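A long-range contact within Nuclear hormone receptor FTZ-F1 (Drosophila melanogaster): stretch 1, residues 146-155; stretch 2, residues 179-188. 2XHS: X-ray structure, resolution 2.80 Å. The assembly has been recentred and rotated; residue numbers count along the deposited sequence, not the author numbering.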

# COMPACT_ATOMS: atom_id res chain seq x y z
N PHE A 146 -9.77 -6.45 11.35
CA PHE A 146 -8.92 -5.44 10.77
C PHE A 146 -9.77 -4.26 10.44
O PHE A 146 -10.74 -4.39 9.74
N ASP A 147 -9.42 -3.09 10.92
CA ASP A 147 -10.24 -1.93 10.69
C ASP A 147 -9.47 -0.81 10.07
O ASP A 147 -8.32 -0.94 9.83
N MSE A 148 -10.13 0.28 9.79
CA MSE A 148 -9.49 1.39 9.15
C MSE A 148 -8.38 1.91 10.00
O MSE A 148 -7.38 2.33 9.53
N GLY A 149 -8.56 1.88 11.29
CA GLY A 149 -7.53 2.32 12.19
C GLY A 149 -6.29 1.49 12.19
O GLY A 149 -5.22 1.99 12.23
N ASP A 150 -6.48 0.19 12.15
CA ASP A 150 -5.39 -0.72 12.11
C ASP A 150 -4.60 -0.54 10.87
O ASP A 150 -3.41 -0.58 10.90
N TYR A 151 -5.28 -0.37 9.78
CA TYR A 151 -4.67 -0.26 8.48
C TYR A 151 -3.74 0.91 8.33
O TYR A 151 -2.75 0.80 7.69
N VAL A 152 -4.08 2.05 8.86
CA VAL A 152 -3.20 3.18 8.79
C VAL A 152 -1.95 3.06 9.60
O VAL A 152 -0.92 3.52 9.23
N CYS A 153 -2.08 2.49 10.80
CA CYS A 153 -0.95 2.32 11.70
C CYS A 153 0.05 1.38 11.06
O CYS A 153 1.27 1.57 11.15
N MSE A 154 -0.48 0.35 10.40
CA MSE A 154 0.32 -0.65 9.78
C MSE A 154 1.08 -0.13 8.62
O MSE A 154 2.11 -0.62 8.30
N LYS A 155 0.54 0.86 7.96
CA LYS A 155 1.19 1.50 6.85
C LYS A 155 2.42 2.24 7.28
O LYS A 155 3.44 2.17 6.66
N ASN A 179 6.34 5.00 18.16
CA ASN A 179 5.10 5.61 18.57
C ASN A 179 3.89 4.96 18.03
O ASN A 179 2.94 4.74 18.71
N VAL A 180 3.94 4.71 16.76
CA VAL A 180 2.84 4.12 16.06
C VAL A 180 2.54 2.76 16.59
O VAL A 180 1.41 2.38 16.68
N GLN A 181 3.56 2.01 16.96
CA GLN A 181 3.33 0.71 17.49
C GLN A 181 2.55 0.83 18.74
O GLN A 181 1.64 0.08 19.00
N ALA A 182 2.94 1.77 19.55
CA ALA A 182 2.29 2.00 20.79
C ALA A 182 0.89 2.46 20.59
O ALA A 182 0.01 2.08 21.28
N ALA A 183 0.69 3.35 19.65
CA ALA A 183 -0.63 3.84 19.41
C ALA A 183 -1.49 2.71 18.96
O ALA A 183 -2.64 2.64 19.31
N LEU A 184 -0.95 1.84 18.13
CA LEU A 184 -1.67 0.71 17.64
C LEU A 184 -2.01 -0.21 18.74
O LEU A 184 -3.06 -0.77 18.76
N LEU A 185 -1.10 -0.40 19.66
CA LEU A 185 -1.38 -1.26 20.76
C LEU A 185 -2.50 -0.72 21.59
O LEU A 185 -3.36 -1.42 21.99
N ASP A 186 -2.49 0.56 21.85
CA ASP A 186 -3.50 1.18 22.66
C ASP A 186 -4.84 1.03 22.01
O ASP A 186 -5.82 0.77 22.64
N TYR A 187 -4.89 1.22 20.71
CA TYR A 187 -6.14 1.17 20.02
C TYR A 187 -6.72 -0.20 20.15
O TYR A 187 -7.87 -0.36 20.42
N THR A 188 -5.90 -1.21 19.99
CA THR A 188 -6.42 -2.54 20.07
C THR A 188 -6.95 -2.80 21.42
O THR A 188 -7.96 -3.42 21.55

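What does Val180 meet as the two nearly antiparallel helices, crossing at -164°, begin their contact? Its CA-to-CB bond points toward stretch 1, and with chi1 in t its CG1 lies 3.4 Å from Cys153 O and 4.0 Å from Cys153 CB. The backbones come close here, 6.1 Å between Val180 CA and Cys153 CA.

How does Leu184, one turn further on, fill the middle? Its CA-to-CB bond also points toward stretch 1, with chi1 t and chi2 p. Cys153, with chi1 m, offers its CB 3.7 Å from Leu184 CD2, which also lies 4.4 Å from CG of Met154, a residue present as selenomethionine. Leu184 CD1 lies 3.7 Å from Asp150 OD1.

Where does Tyr187 place its ring? Its CA-to-CB bond points toward stretch 1, and with chi1 t the ring lies beside Gly149, which leaves room: Gly149 CA is 4.1 Å from Tyr187 CE2, and an ideal CB there would clash with that atom. Asp150 OD1 approaches the ring edge, 3.8 Å from Tyr187 CD2.

What polar partners surround this end? Asp147 OD1, though less surely placed, caps the helix, accepting from Asp150 N at 2.7 Å, while Asp147 N donates to Asp150 OD2 at 2.9 Å. Asp147 OD2 and Tyr187 OH are modelled 2.3 Å apart, too close to count as a hydrogen bond; both are hydrogen-bonded elsewhere in the structure.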

# COMPACT_ATOMS: atom_id res chain seq x y z
CB PHE A 146 -8.40 -6.05 9.48
CG PHE A 146 -7.44 -5.20 8.73
CD1 PHE A 146 -6.39 -4.61 9.34
CD2 PHE A 146 -7.57 -5.04 7.38
CE1 PHE A 146 -5.53 -3.87 8.63
CE2 PHE A 146 -6.71 -4.31 6.70
CZ PHE A 146 -5.70 -3.72 7.31
CB ASP A 147 -10.95 -1.50 11.95
CG ASP A 147 -10.16 -0.61 12.76
OD1 ASP A 147 -9.12 -0.23 12.27
OD2 ASP A 147 -10.55 -0.26 13.86
CB MSE A 148 -10.51 2.48 8.90
CG MSE A 148 -9.97 3.81 8.40
SE MSE A 148 -9.50 3.91 6.60
CE MSE A 148 -10.16 5.54 6.16
CB ASP A 150 -5.94 -2.13 12.08
CG ASP A 150 -6.66 -2.49 13.30
OD1 ASP A 150 -6.18 -2.16 14.36
OD2 ASP A 150 -7.67 -3.15 13.22
CB TYR A 151 -5.76 -0.26 7.42
CG TYR A 151 -5.44 0.43 6.14
CD1 TYR A 151 -4.64 -0.16 5.20
CD2 TYR A 151 -5.94 1.66 5.85
CE1 TYR A 151 -4.34 0.45 4.06
CE2 TYR A 151 -5.63 2.28 4.71
CZ TYR A 151 -4.84 1.66 3.82
OH TYR A 151 -4.53 2.27 2.65
CB VAL A 152 -3.90 4.49 9.07
CG1 VAL A 152 -4.79 4.80 7.97
CG2 VAL A 152 -4.70 4.38 10.27
CB CYS A 153 -1.41 1.76 13.04
SG CYS A 153 -2.60 2.81 13.91
CB MSE A 154 -0.52 -1.83 9.40
CG MSE A 154 -0.64 -2.77 10.50
SE MSE A 154 -1.66 -4.19 9.99
CE MSE A 154 -3.26 -3.49 10.42
CB LYS A 155 0.21 2.45 6.21
CG LYS A 155 -0.00 2.16 4.78
CD LYS A 155 -0.65 3.26 4.08
CE LYS A 155 -0.21 3.23 2.67
NZ LYS A 155 -0.85 4.28 1.89
CB ASN A 179 5.05 6.98 18.01
CG ASN A 179 5.59 7.96 18.94
OD1 ASN A 179 4.96 8.95 19.20
ND2 ASN A 179 6.76 7.70 19.46
CB VAL A 180 3.16 4.06 14.61
CG1 VAL A 180 2.03 3.52 13.87
CG2 VAL A 180 3.45 5.42 14.14
CB GLN A 181 4.65 0.11 17.89
CG GLN A 181 5.28 -0.65 16.83
CD GLN A 181 6.20 -1.66 17.36
OE1 GLN A 181 6.20 -2.80 16.93
NE2 GLN A 181 7.02 -1.27 18.30
CB ALA A 182 3.03 2.99 21.50
CB ALA A 183 -0.59 4.90 18.38
CB LEU A 184 -0.87 -0.04 16.60
CG LEU A 184 -1.51 -1.21 15.87
CD1 LEU A 184 -2.85 -0.89 15.40
CD2 LEU A 184 -0.66 -1.47 14.72
CB LEU A 185 -0.14 -1.40 21.61
CG LEU A 185 -0.23 -2.18 22.89
CD1 LEU A 185 -0.74 -3.52 22.65
CD2 LEU A 185 1.14 -2.27 23.35
CB ASP A 186 -3.12 2.66 22.76
CG ASP A 186 -4.06 3.47 23.57
OD1 ASP A 186 -4.64 2.98 24.52
OD2 ASP A 186 -4.23 4.64 23.26
CB TYR A 187 -5.91 1.57 18.56
CG TYR A 187 -7.13 1.58 17.70
CD1 TYR A 187 -8.19 2.39 17.96
CD2 TYR A 187 -7.22 0.76 16.62
CE1 TYR A 187 -9.30 2.37 17.17
CE2 TYR A 187 -8.31 0.75 15.85
CZ TYR A 187 -9.35 1.55 16.12
OH TYR A 187 -10.45 1.51 15.32
CB THR A 188 -5.33 -3.53 19.91
OG1 THR A 188 -4.39 -3.29 20.94
CG2 THR A 188 -4.66 -3.32 18.67